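Long-range contacts in uncharacterized protein Rv2277c (PDB 5VUG), which probably hydrolyses phosphoric diesters, being a TIM-barrel protein of the glycerophosphodiester phosphodiesterase family, although its own substrate is not established: residues F23-V28 with Y57-L62; T27-T32 with R100-P105; V48-V53 with S74-Q79; Q81-G86 with T104-L109. All blocks are in the same frame, centred on the assembly; numbering follows the deposited sequence.

Contact 1 is the buried one of the four. It joins the loop before helix 28-36 to the chain leaving strand 54-56, and its chemistry is ionic. Contact 2 shares Thr27 and Val28 with it, runs into helix 28-36 and is half buried. It rests on methyl groups and one water, not on charge pairing. Contact 3 lies at the surface, where a hairpin turn supplies acceptors to the start of helix 77-80. Contact 4 is partly buried and pairs two loop segments by backbone and amide bonds. It shares Thr104 and Pro105 with contact 2. Contacts 1, 2 and 4 lie close together, whereas contacts 2 and 3 do not touch.

Contact 1 of 4, residues F23-V28 with Y57-L62; sequences FPENTV and YRPSDL
Arg58 holds Glu25 side-on with two nitrogens, one for each carboxylate oxygen. NE of Arg58 donates to OE2 of Glu25 at 2.9 Å, on the syn lone pair. NH2 of Arg58 reaches OE1 of Glu25 at 3.0 Å, and this bond is the straighter of the two (163°). Both oxygens lie near the guanidinium plane, but the carboxylate is turned 51° from it, so the pair is not coplanar. NH2 meets OE1 from above the carboxylate plane, which agrees with this twist. The arginine chain bends at chi2 and chi3 to bring its NE edge round. CG of Pro59 lies over one guanidinium face, 3.7 Å above the plane.

A water joins the two segments beside the salt bridge. It donates to Glu25 OE2 and accepts from Asn26 ND2 and from the backbone N of Arg58. OD1 of Asn26 accepts from the backbone N of Thr45 in strand 41-48. Glu25 OE1 has further partners in Arg17 and Thr20, so the buried carboxylate faces two arginines and is probably ionised.

Further out, Pro24 to Thr27 form a type II beta turn. Thr27 OG1 donates to Pro24 O at 2.8 Å across it. On the other side, the ring of Tyr57 lies between Leu62 CD2 and Pro59 CD. Its OH donates to Asp61 O at 2.7 Å, in the carbonyl plane. Gln47 holds the carbonyls of Tyr57 and Pro59.

Residues 24-27 read Pro-Glu-Asn-Thr, a signature of glycerophosphodiester phosphodiesterases, which in relatives lies at the active-site end of the TIM barrel.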
# COMPACT_ATOMS: atom_id res chain seq x y z
N PHE A 23 14.30 25.53 -19.07
CA PHE A 23 13.84 26.90 -19.26
C PHE A 23 12.65 27.11 -18.34
O PHE A 23 12.06 26.14 -17.86
CB PHE A 23 13.41 27.15 -20.71
CG PHE A 23 14.55 27.09 -21.69
CD1 PHE A 23 15.33 28.21 -21.95
CD2 PHE A 23 14.85 25.89 -22.33
CE1 PHE A 23 16.38 28.14 -22.83
CE2 PHE A 23 15.92 25.82 -23.22
CZ PHE A 23 16.67 26.94 -23.48
N PRO A 24 12.27 28.39 -18.06
CA PRO A 24 11.13 28.64 -17.16
C PRO A 24 9.90 27.84 -17.54
O PRO A 24 9.43 27.90 -18.68
CB PRO A 24 10.90 30.15 -17.32
CG PRO A 24 12.30 30.68 -17.57
CD PRO A 24 12.94 29.64 -18.46
N GLU A 25 9.38 27.06 -16.59
CA GLU A 25 8.32 26.12 -16.92
C GLU A 25 7.07 26.86 -17.40
O GLU A 25 6.79 27.99 -17.00
CB GLU A 25 7.98 25.26 -15.70
CG GLU A 25 7.51 26.05 -14.48
CD GLU A 25 7.07 25.14 -13.37
OE1 GLU A 25 7.91 24.41 -12.83
OE2 GLU A 25 5.86 25.15 -13.04
N ASN A 26 6.32 26.21 -18.28
CA ASN A 26 5.02 26.72 -18.71
C ASN A 26 5.11 28.11 -19.36
O ASN A 26 4.20 28.93 -19.23
CB ASN A 26 4.01 26.69 -17.56
CG ASN A 26 3.51 25.29 -17.26
OD1 ASN A 26 3.18 24.53 -18.18
ND2 ASN A 26 3.45 24.94 -15.96
N THR A 27 6.20 28.36 -20.11
CA THR A 27 6.33 29.59 -20.90
C THR A 27 6.50 29.24 -22.37
O THR A 27 6.88 28.12 -22.72
CB THR A 27 7.53 30.45 -20.45
OG1 THR A 27 8.75 29.72 -20.66
CG2 THR A 27 7.39 30.84 -18.98
N VAL A 28 6.21 30.21 -23.24
CA VAL A 28 6.41 30.01 -24.68
C VAL A 28 7.89 29.77 -24.99
O VAL A 28 8.22 28.92 -25.83
CB VAL A 28 5.79 31.15 -25.50
CG1 VAL A 28 6.22 31.05 -26.99
CG2 VAL A 28 4.26 31.11 -25.37
N TYR A 57 0.08 27.93 -15.83
CA TYR A 57 0.67 28.21 -14.53
C TYR A 57 0.42 27.01 -13.63
O TYR A 57 -0.71 26.50 -13.58
CB TYR A 57 0.13 29.50 -13.90
CG TYR A 57 0.99 29.93 -12.74
CD1 TYR A 57 2.27 30.43 -12.95
CD2 TYR A 57 0.55 29.80 -11.43
CE1 TYR A 57 3.08 30.81 -11.90
CE2 TYR A 57 1.36 30.17 -10.36
CZ TYR A 57 2.63 30.66 -10.61
OH TYR A 57 3.49 31.02 -9.59
N ARG A 58 1.46 26.52 -12.95
CA ARG A 58 1.34 25.31 -12.13
C ARG A 58 1.09 25.58 -10.64
O ARG A 58 0.19 24.96 -10.06
CB ARG A 58 2.54 24.39 -12.36
CG ARG A 58 2.61 23.16 -11.48
CD ARG A 58 3.53 23.32 -10.28
NE ARG A 58 4.88 23.82 -10.61
CZ ARG A 58 5.77 24.12 -9.67
NH1 ARG A 58 5.44 23.96 -8.39
NH2 ARG A 58 6.97 24.59 -9.99
N PRO A 59 1.85 26.46 -9.98
CA PRO A 59 1.67 26.62 -8.53
C PRO A 59 0.32 27.21 -8.16
O PRO A 59 -0.39 27.81 -8.98
CB PRO A 59 2.81 27.56 -8.13
CG PRO A 59 3.85 27.36 -9.19
CD PRO A 59 3.05 27.17 -10.45
N SER A 60 -0.04 27.06 -6.89
CA SER A 60 -1.30 27.64 -6.44
C SER A 60 -1.22 29.16 -6.32
O SER A 60 -2.23 29.85 -6.48
CB SER A 60 -1.76 26.99 -5.14
OG SER A 60 -0.77 27.13 -4.14
N ASP A 61 -0.03 29.71 -6.05
CA ASP A 61 0.14 31.15 -5.92
C ASP A 61 1.14 31.68 -6.94
O ASP A 61 2.17 31.05 -7.21
CB ASP A 61 0.56 31.57 -4.50
CG ASP A 61 0.27 33.04 -4.23
OD1 ASP A 61 1.12 33.91 -4.55
OD2 ASP A 61 -0.84 33.33 -3.71
N LEU A 62 0.83 32.86 -7.47
CA LEU A 62 1.69 33.53 -8.44
C LEU A 62 3.07 33.86 -7.87
O LEU A 62 4.02 34.02 -8.65
CB LEU A 62 0.99 34.79 -8.96
CG LEU A 62 -0.21 34.50 -9.87
CD1 LEU A 62 -1.11 35.71 -9.98
CD2 LEU A 62 0.27 34.08 -11.25
O HOH W 1 4.07 27.03 -13.94

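Contact 2 of 4, residues T27-T32 with R100-P105; sequences TVLAIT and RQRATP
The guanidinium of Arg102 has Leu29 over one face, with CD2 of Leu29 above its centre, 4.0 Å from CZ of Arg102. The second methyl, CD1 of Leu29, lies 3.9 Å from NH2 of Arg102. The arginine chain bends at chi2 (-105°) to bring its flat end there. Leu29 has CG anti to its backbone N, which turns its methyls to Arg102 and Thr104. CD2 also meets CG2 of Thr104 at 3.7 Å, so this one methyl touches both residues.

Beside it, Thr27 and Thr104 cross obliquely. CG2 of Thr27 packs 3.8 Å from OG1 of Thr104. The hydroxyl of Thr27 is occupied elsewhere. It donates to Pro24 O and accepts from Ala30 N at 3.2 Å, which makes Thr27 the N-cap of helix 28-36.

A water joins the two backbones. It accepts from Val28 N, in the first turn of the helix, and donates to Pro105 O.

The contact ties the start of the first barrel helix to the loop that leads to helix 109-114. Its side chains meet by van der Waals contact, including alkyl groups over a guanidinium face. With the polar link left to water, they hold by shape more than by directed bonds.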
# COMPACT_ATOMS: atom_id res chain seq x y z
N THR A 27 6.20 28.36 -20.11
CA THR A 27 6.33 29.59 -20.90
C THR A 27 6.50 29.24 -22.37
O THR A 27 6.88 28.12 -22.72
CB THR A 27 7.53 30.45 -20.45
OG1 THR A 27 8.75 29.72 -20.66
CG2 THR A 27 7.39 30.84 -18.98
N VAL A 28 6.21 30.21 -23.24
CA VAL A 28 6.41 30.01 -24.68
C VAL A 28 7.89 29.77 -24.99
O VAL A 28 8.22 28.92 -25.83
CB VAL A 28 5.79 31.15 -25.50
CG1 VAL A 28 6.22 31.05 -26.99
CG2 VAL A 28 4.26 31.11 -25.37
N LEU A 29 8.79 30.48 -24.31
CA LEU A 29 10.22 30.21 -24.50
C LEU A 29 10.54 28.74 -24.26
O LEU A 29 11.21 28.09 -25.08
CB LEU A 29 11.09 31.11 -23.61
CG LEU A 29 12.60 30.88 -23.74
CD1 LEU A 29 13.06 31.24 -25.14
CD2 LEU A 29 13.41 31.67 -22.71
N ALA A 30 10.02 28.17 -23.17
CA ALA A 30 10.27 26.77 -22.88
C ALA A 30 9.64 25.86 -23.93
O ALA A 30 10.28 24.90 -24.38
CB ALA A 30 9.76 26.41 -21.49
N ILE A 31 8.39 26.14 -24.32
CA ILE A 31 7.71 25.33 -25.33
C ILE A 31 8.51 25.31 -26.63
O ILE A 31 8.73 24.25 -27.22
CB ILE A 31 6.28 25.85 -25.57
CG1 ILE A 31 5.40 25.62 -24.34
CG2 ILE A 31 5.66 25.16 -26.81
CD1 ILE A 31 4.10 26.42 -24.35
N THR A 32 8.93 26.49 -27.09
CA THR A 32 9.65 26.57 -28.36
C THR A 32 10.95 25.79 -28.29
O THR A 32 11.32 25.07 -29.23
CB THR A 32 9.93 28.04 -28.71
OG1 THR A 32 8.69 28.74 -28.89
CG2 THR A 32 10.75 28.15 -29.99
N ARG A 100 15.09 37.41 -14.89
CA ARG A 100 14.58 38.67 -14.35
C ARG A 100 14.85 39.82 -15.30
O ARG A 100 14.10 40.81 -15.29
CB ARG A 100 15.19 38.96 -12.99
CG ARG A 100 14.68 38.04 -11.94
CD ARG A 100 14.79 38.61 -10.55
NE ARG A 100 14.30 37.59 -9.64
CZ ARG A 100 14.48 37.58 -8.33
NH1 ARG A 100 15.15 38.56 -7.73
NH2 ARG A 100 13.97 36.58 -7.63
N GLN A 101 15.89 39.72 -16.11
CA GLN A 101 16.22 40.76 -17.07
C GLN A 101 15.78 40.43 -18.49
O GLN A 101 15.89 41.28 -19.37
CB GLN A 101 17.73 41.06 -17.05
CG GLN A 101 18.42 40.69 -15.74
CD GLN A 101 17.84 41.41 -14.52
OE1 GLN A 101 17.20 42.45 -14.65
NE2 GLN A 101 18.08 40.84 -13.34
N ARG A 102 15.27 39.21 -18.72
CA ARG A 102 14.76 38.79 -20.03
C ARG A 102 13.47 38.03 -19.74
O ARG A 102 13.45 36.80 -19.70
CB ARG A 102 15.77 37.92 -20.79
CG ARG A 102 15.33 37.51 -22.20
CD ARG A 102 14.88 36.04 -22.29
NE ARG A 102 14.45 35.66 -23.63
CZ ARG A 102 13.18 35.48 -24.00
NH1 ARG A 102 12.20 35.64 -23.12
NH2 ARG A 102 12.90 35.13 -25.25
N ALA A 103 12.38 38.78 -19.56
CA ALA A 103 11.15 38.21 -19.02
C ALA A 103 10.58 37.13 -19.93
O ALA A 103 10.60 37.25 -21.16
CB ALA A 103 10.11 39.30 -18.80
N THR A 104 10.08 36.06 -19.30
CA THR A 104 9.27 35.04 -19.96
C THR A 104 7.88 35.13 -19.34
O THR A 104 7.65 34.60 -18.24
CB THR A 104 9.87 33.65 -19.73
OG1 THR A 104 10.06 33.43 -18.32
CG2 THR A 104 11.22 33.51 -20.43
N PRO A 105 6.92 35.81 -19.98
CA PRO A 105 5.63 36.08 -19.33
C PRO A 105 4.76 34.83 -19.24
O PRO A 105 4.97 33.83 -19.93
CB PRO A 105 4.98 37.13 -20.23
CG PRO A 105 5.64 36.97 -21.55
CD PRO A 105 7.04 36.49 -21.28
O HOH W 2 5.50 32.95 -22.44

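Contact 3 of 4, residues V48-V53 with S74-Q79; sequences VSSDGV and SKTVQQ
OD1 of Asp51 is gripped by two hydrogen bonds, one on each lone pair. OG of Ser49 donates to it at 2.7 Å on the anti side. The backbone N of Val77 donates to OD1 of Asp51 at 2.9 Å on the syn side. The setting is a tight beta hairpin between strands 41-48 and 54-56, whose type I turn, Ser49 to Gly52, abuts the N-terminus of helix 77-80.

Ser49 positions the aspartate. Its OG also accepts from Val53 N at 2.9 Å, so this hydroxyl adds to the backbone bonds that close the hairpin while it fixes the carboxylate. Gly52, with its positive phi (82°), forms the G1 bulge that follows the type I turn.

Thr76 is the N-cap and forms a capping box with Gln79. Gln79 N donates to Thr76 OG1, and Thr76 N donates to Gln79 OE1. A water accepts a hydrogen bond from Gln78 N and donates one to Asp51 OD2. The amides of Val77, Gln78 and Gln79 are therefore met by Asp51, by the water and by Thr76 in turn. A carboxylate at this helix end should be favoured in its ionised form.

The backbones also meet directly. Ser50 N donates to Lys75 O at 2.8 Å, nearly straight (169°), from above the carbonyl plane. A second water joins Ser50 OG to Ser74 O, the latter by a weak bond.

On the apolar side, Val53 and Val77 cross obliquely near Thr108. CG1 of Val53 meets CG2 of Val77 at 3.9 Å.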
# COMPACT_ATOMS: atom_id res chain seq x y z
N VAL A 48 -7.11 29.28 -14.91
CA VAL A 48 -7.95 30.24 -15.61
C VAL A 48 -7.91 31.60 -14.91
O VAL A 48 -7.94 31.69 -13.68
CB VAL A 48 -9.39 29.71 -15.82
CG1 VAL A 48 -10.13 29.48 -14.49
CG2 VAL A 48 -10.18 30.65 -16.73
N SER A 49 -7.83 32.66 -15.71
CA SER A 49 -7.84 34.02 -15.20
C SER A 49 -9.21 34.37 -14.61
O SER A 49 -10.21 33.68 -14.82
CB SER A 49 -7.54 35.00 -16.33
OG SER A 49 -8.64 35.06 -17.24
N SER A 50 -9.25 35.49 -13.87
CA SER A 50 -10.53 35.95 -13.33
C SER A 50 -11.54 36.22 -14.43
O SER A 50 -12.75 36.07 -14.21
CB SER A 50 -10.34 37.21 -12.48
OG SER A 50 -10.03 38.32 -13.30
N ASP A 51 -11.08 36.61 -15.63
CA ASP A 51 -11.98 36.88 -16.75
C ASP A 51 -12.05 35.72 -17.75
O ASP A 51 -12.36 35.94 -18.93
CB ASP A 51 -11.70 38.24 -17.41
CG ASP A 51 -10.26 38.43 -17.84
OD1 ASP A 51 -9.40 37.59 -17.51
OD2 ASP A 51 -10.00 39.44 -18.52
N GLY A 52 -11.76 34.50 -17.30
CA GLY A 52 -12.14 33.32 -18.04
C GLY A 52 -11.22 32.90 -19.17
O GLY A 52 -11.67 32.16 -20.05
N VAL A 53 -9.97 33.31 -19.16
CA VAL A 53 -9.01 32.92 -20.19
C VAL A 53 -8.06 31.89 -19.60
O VAL A 53 -7.35 32.19 -18.63
CB VAL A 53 -8.25 34.12 -20.76
CG1 VAL A 53 -7.26 33.65 -21.83
CG2 VAL A 53 -9.21 35.16 -21.30
N SER A 74 -7.30 35.46 -9.30
CA SER A 74 -7.45 36.78 -8.71
C SER A 74 -7.03 37.90 -9.65
O SER A 74 -7.13 39.08 -9.28
CB SER A 74 -6.68 36.89 -7.38
OG SER A 74 -5.28 37.00 -7.60
N LYS A 75 -6.58 37.56 -10.87
CA LYS A 75 -6.10 38.54 -11.83
C LYS A 75 -6.74 38.29 -13.19
O LYS A 75 -7.05 37.15 -13.55
CB LYS A 75 -4.57 38.48 -11.98
CG LYS A 75 -3.80 38.74 -10.68
CD LYS A 75 -2.34 39.06 -10.96
CE LYS A 75 -1.54 39.24 -9.67
NZ LYS A 75 -2.04 40.34 -8.79
N THR A 76 -6.93 39.37 -13.95
CA THR A 76 -7.37 39.27 -15.33
C THR A 76 -6.22 38.76 -16.19
O THR A 76 -5.05 38.79 -15.79
CB THR A 76 -7.75 40.65 -15.85
OG1 THR A 76 -6.58 41.48 -15.85
CG2 THR A 76 -8.80 41.29 -14.96
N VAL A 77 -6.55 38.29 -17.39
CA VAL A 77 -5.50 37.81 -18.29
C VAL A 77 -4.53 38.93 -18.64
O VAL A 77 -3.32 38.71 -18.77
CB VAL A 77 -6.11 37.13 -19.53
CG1 VAL A 77 -6.84 38.13 -20.40
CG2 VAL A 77 -5.01 36.41 -20.34
N GLN A 78 -5.04 40.16 -18.79
CA GLN A 78 -4.14 41.28 -19.09
C GLN A 78 -3.13 41.47 -17.97
O GLN A 78 -1.94 41.70 -18.23
CB GLN A 78 -4.95 42.55 -19.35
CG GLN A 78 -4.10 43.75 -19.74
CD GLN A 78 -4.93 44.95 -20.16
OE1 GLN A 78 -6.12 44.82 -20.47
NE2 GLN A 78 -4.31 46.12 -20.17
N GLN A 79 -3.57 41.35 -16.72
CA GLN A 79 -2.66 41.45 -15.58
C GLN A 79 -1.68 40.28 -15.54
O GLN A 79 -0.49 40.48 -15.25
CB GLN A 79 -3.46 41.53 -14.29
CG GLN A 79 -4.26 42.82 -14.18
CD GLN A 79 -5.26 42.81 -13.06
OE1 GLN A 79 -5.72 41.75 -12.61
NE2 GLN A 79 -5.62 43.99 -12.58
O HOH W 3 -9.40 40.07 -11.31
O HOH W 4 -8.01 41.07 -19.31

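Contact 4 of 4, residues Q81-G86 with T104-L109; sequences QQLNAG and TPIPTL
Gln81 runs extended along the other segment. Its CB lies 4.1 Å from the carbonyl oxygen of Ile106. CG comes nearer, at 3.6 Å from Ile106 O. CD and NE2 continue to the methyl of Thr108, with Gln81 NE2 3.8 Å from Thr108 CG2. NE2 also donates to a water that in turn donates to Ile106 O, so the amide tip links back to the carbonyl passed by CG.

Asn84 forms an Asx turn. Its OD1 accepts from Gly86 N at 2.9 Å and from Thr104 N at 3.1 Å. The donors come from opposite faces of the amide, well out of its plane. Asn84 ND2 donates to Tyr99 O, fixing the amide's orientation. The loop from helix 77-80 to helix 109-114 probably belongs to the insertion relatives carry between the second barrel strand and helix.

Asn84 and Pro105 form a single beta bridge as a non-hydrogen-bonded pair, which suits proline. The flanking bonds are weak: Ile106 N to Leu83 O at 3.4 Å, and Ala85 N to Thr104 O. Ile106 packs against Ala85, its CG1 4.0 Å from Ala85 CB. Leu83 lies alongside Ile106, pointing the same way, with their CD1 methyls 4.2 Å apart.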
# COMPACT_ATOMS: atom_id res chain seq x y z
N GLN A 81 -0.53 38.43 -17.99
CA GLN A 81 0.45 38.47 -19.07
C GLN A 81 1.52 39.53 -18.86
O GLN A 81 2.52 39.55 -19.59
CB GLN A 81 -0.24 38.63 -20.43
CG GLN A 81 -1.02 37.40 -20.86
CD GLN A 81 -1.62 37.56 -22.25
OE1 GLN A 81 -2.61 38.27 -22.43
NE2 GLN A 81 -1.02 36.90 -23.23
N GLN A 82 1.34 40.41 -17.88
CA GLN A 82 2.40 41.34 -17.49
C GLN A 82 3.38 40.74 -16.49
O GLN A 82 4.44 41.32 -16.27
CB GLN A 82 1.79 42.63 -16.93
CG GLN A 82 1.04 43.45 -17.96
CD GLN A 82 1.95 43.92 -19.08
OE1 GLN A 82 1.77 43.56 -20.24
NE2 GLN A 82 2.94 44.73 -18.73
N LEU A 83 3.05 39.59 -15.88
CA LEU A 83 3.94 38.99 -14.89
C LEU A 83 5.04 38.19 -15.57
O LEU A 83 4.82 37.56 -16.61
CB LEU A 83 3.15 38.08 -13.94
CG LEU A 83 2.04 38.76 -13.15
CD1 LEU A 83 1.27 37.73 -12.30
CD2 LEU A 83 2.60 39.89 -12.28
N ASN A 84 6.22 38.21 -14.97
CA ASN A 84 7.39 37.51 -15.49
C ASN A 84 7.46 36.15 -14.79
O ASN A 84 7.84 36.06 -13.62
CB ASN A 84 8.64 38.34 -15.21
CG ASN A 84 9.90 37.68 -15.71
OD1 ASN A 84 9.88 36.58 -16.26
ND2 ASN A 84 11.02 38.37 -15.54
N ALA A 85 7.08 35.08 -15.52
CA ALA A 85 7.11 33.71 -15.01
C ALA A 85 8.51 33.10 -15.00
O ALA A 85 8.66 31.90 -14.71
CB ALA A 85 6.15 32.83 -15.81
N GLY A 86 9.54 33.87 -15.34
CA GLY A 86 10.92 33.47 -15.16
C GLY A 86 11.56 34.09 -13.94
O GLY A 86 12.78 33.98 -13.77
N THR A 104 10.08 36.06 -19.30
CA THR A 104 9.27 35.04 -19.96
C THR A 104 7.88 35.13 -19.34
O THR A 104 7.65 34.60 -18.24
CB THR A 104 9.87 33.65 -19.73
OG1 THR A 104 10.06 33.43 -18.32
CG2 THR A 104 11.22 33.51 -20.43
N PRO A 105 6.92 35.81 -19.98
CA PRO A 105 5.63 36.08 -19.33
C PRO A 105 4.76 34.83 -19.24
O PRO A 105 4.97 33.83 -19.93
CB PRO A 105 4.98 37.13 -20.23
CG PRO A 105 5.64 36.97 -21.55
CD PRO A 105 7.04 36.49 -21.28
N ILE A 106 3.74 34.91 -18.39
CA ILE A 106 2.69 33.90 -18.40
C ILE A 106 1.99 33.91 -19.75
O ILE A 106 1.47 34.96 -20.15
CB ILE A 106 1.66 34.13 -17.28
CG1 ILE A 106 2.30 33.98 -15.90
CG2 ILE A 106 0.46 33.19 -17.46
CD1 ILE A 106 1.35 34.35 -14.76
N PRO A 107 1.93 32.78 -20.46
CA PRO A 107 1.20 32.74 -21.74
C PRO A 107 -0.23 32.23 -21.59
O PRO A 107 -0.54 31.51 -20.64
CB PRO A 107 2.02 31.72 -22.54
CG PRO A 107 2.44 30.70 -21.46
CD PRO A 107 2.63 31.50 -20.18
N THR A 108 -1.09 32.58 -22.53
CA THR A 108 -2.40 31.94 -22.55
C THR A 108 -2.25 30.52 -23.11
O THR A 108 -1.28 30.20 -23.81
CB THR A 108 -3.38 32.71 -23.44
OG1 THR A 108 -2.91 32.72 -24.80
CG2 THR A 108 -3.59 34.13 -22.93
N LEU A 109 -3.23 29.67 -22.79
CA LEU A 109 -3.26 28.35 -23.40
C LEU A 109 -3.31 28.47 -24.92
O LEU A 109 -2.66 27.70 -25.64
CB LEU A 109 -4.47 27.56 -22.88
CG LEU A 109 -4.72 26.20 -23.56
CD1 LEU A 109 -3.56 25.23 -23.34
CD2 LEU A 109 -6.02 25.61 -23.05
O HOH W 5 2.11 36.30 -22.50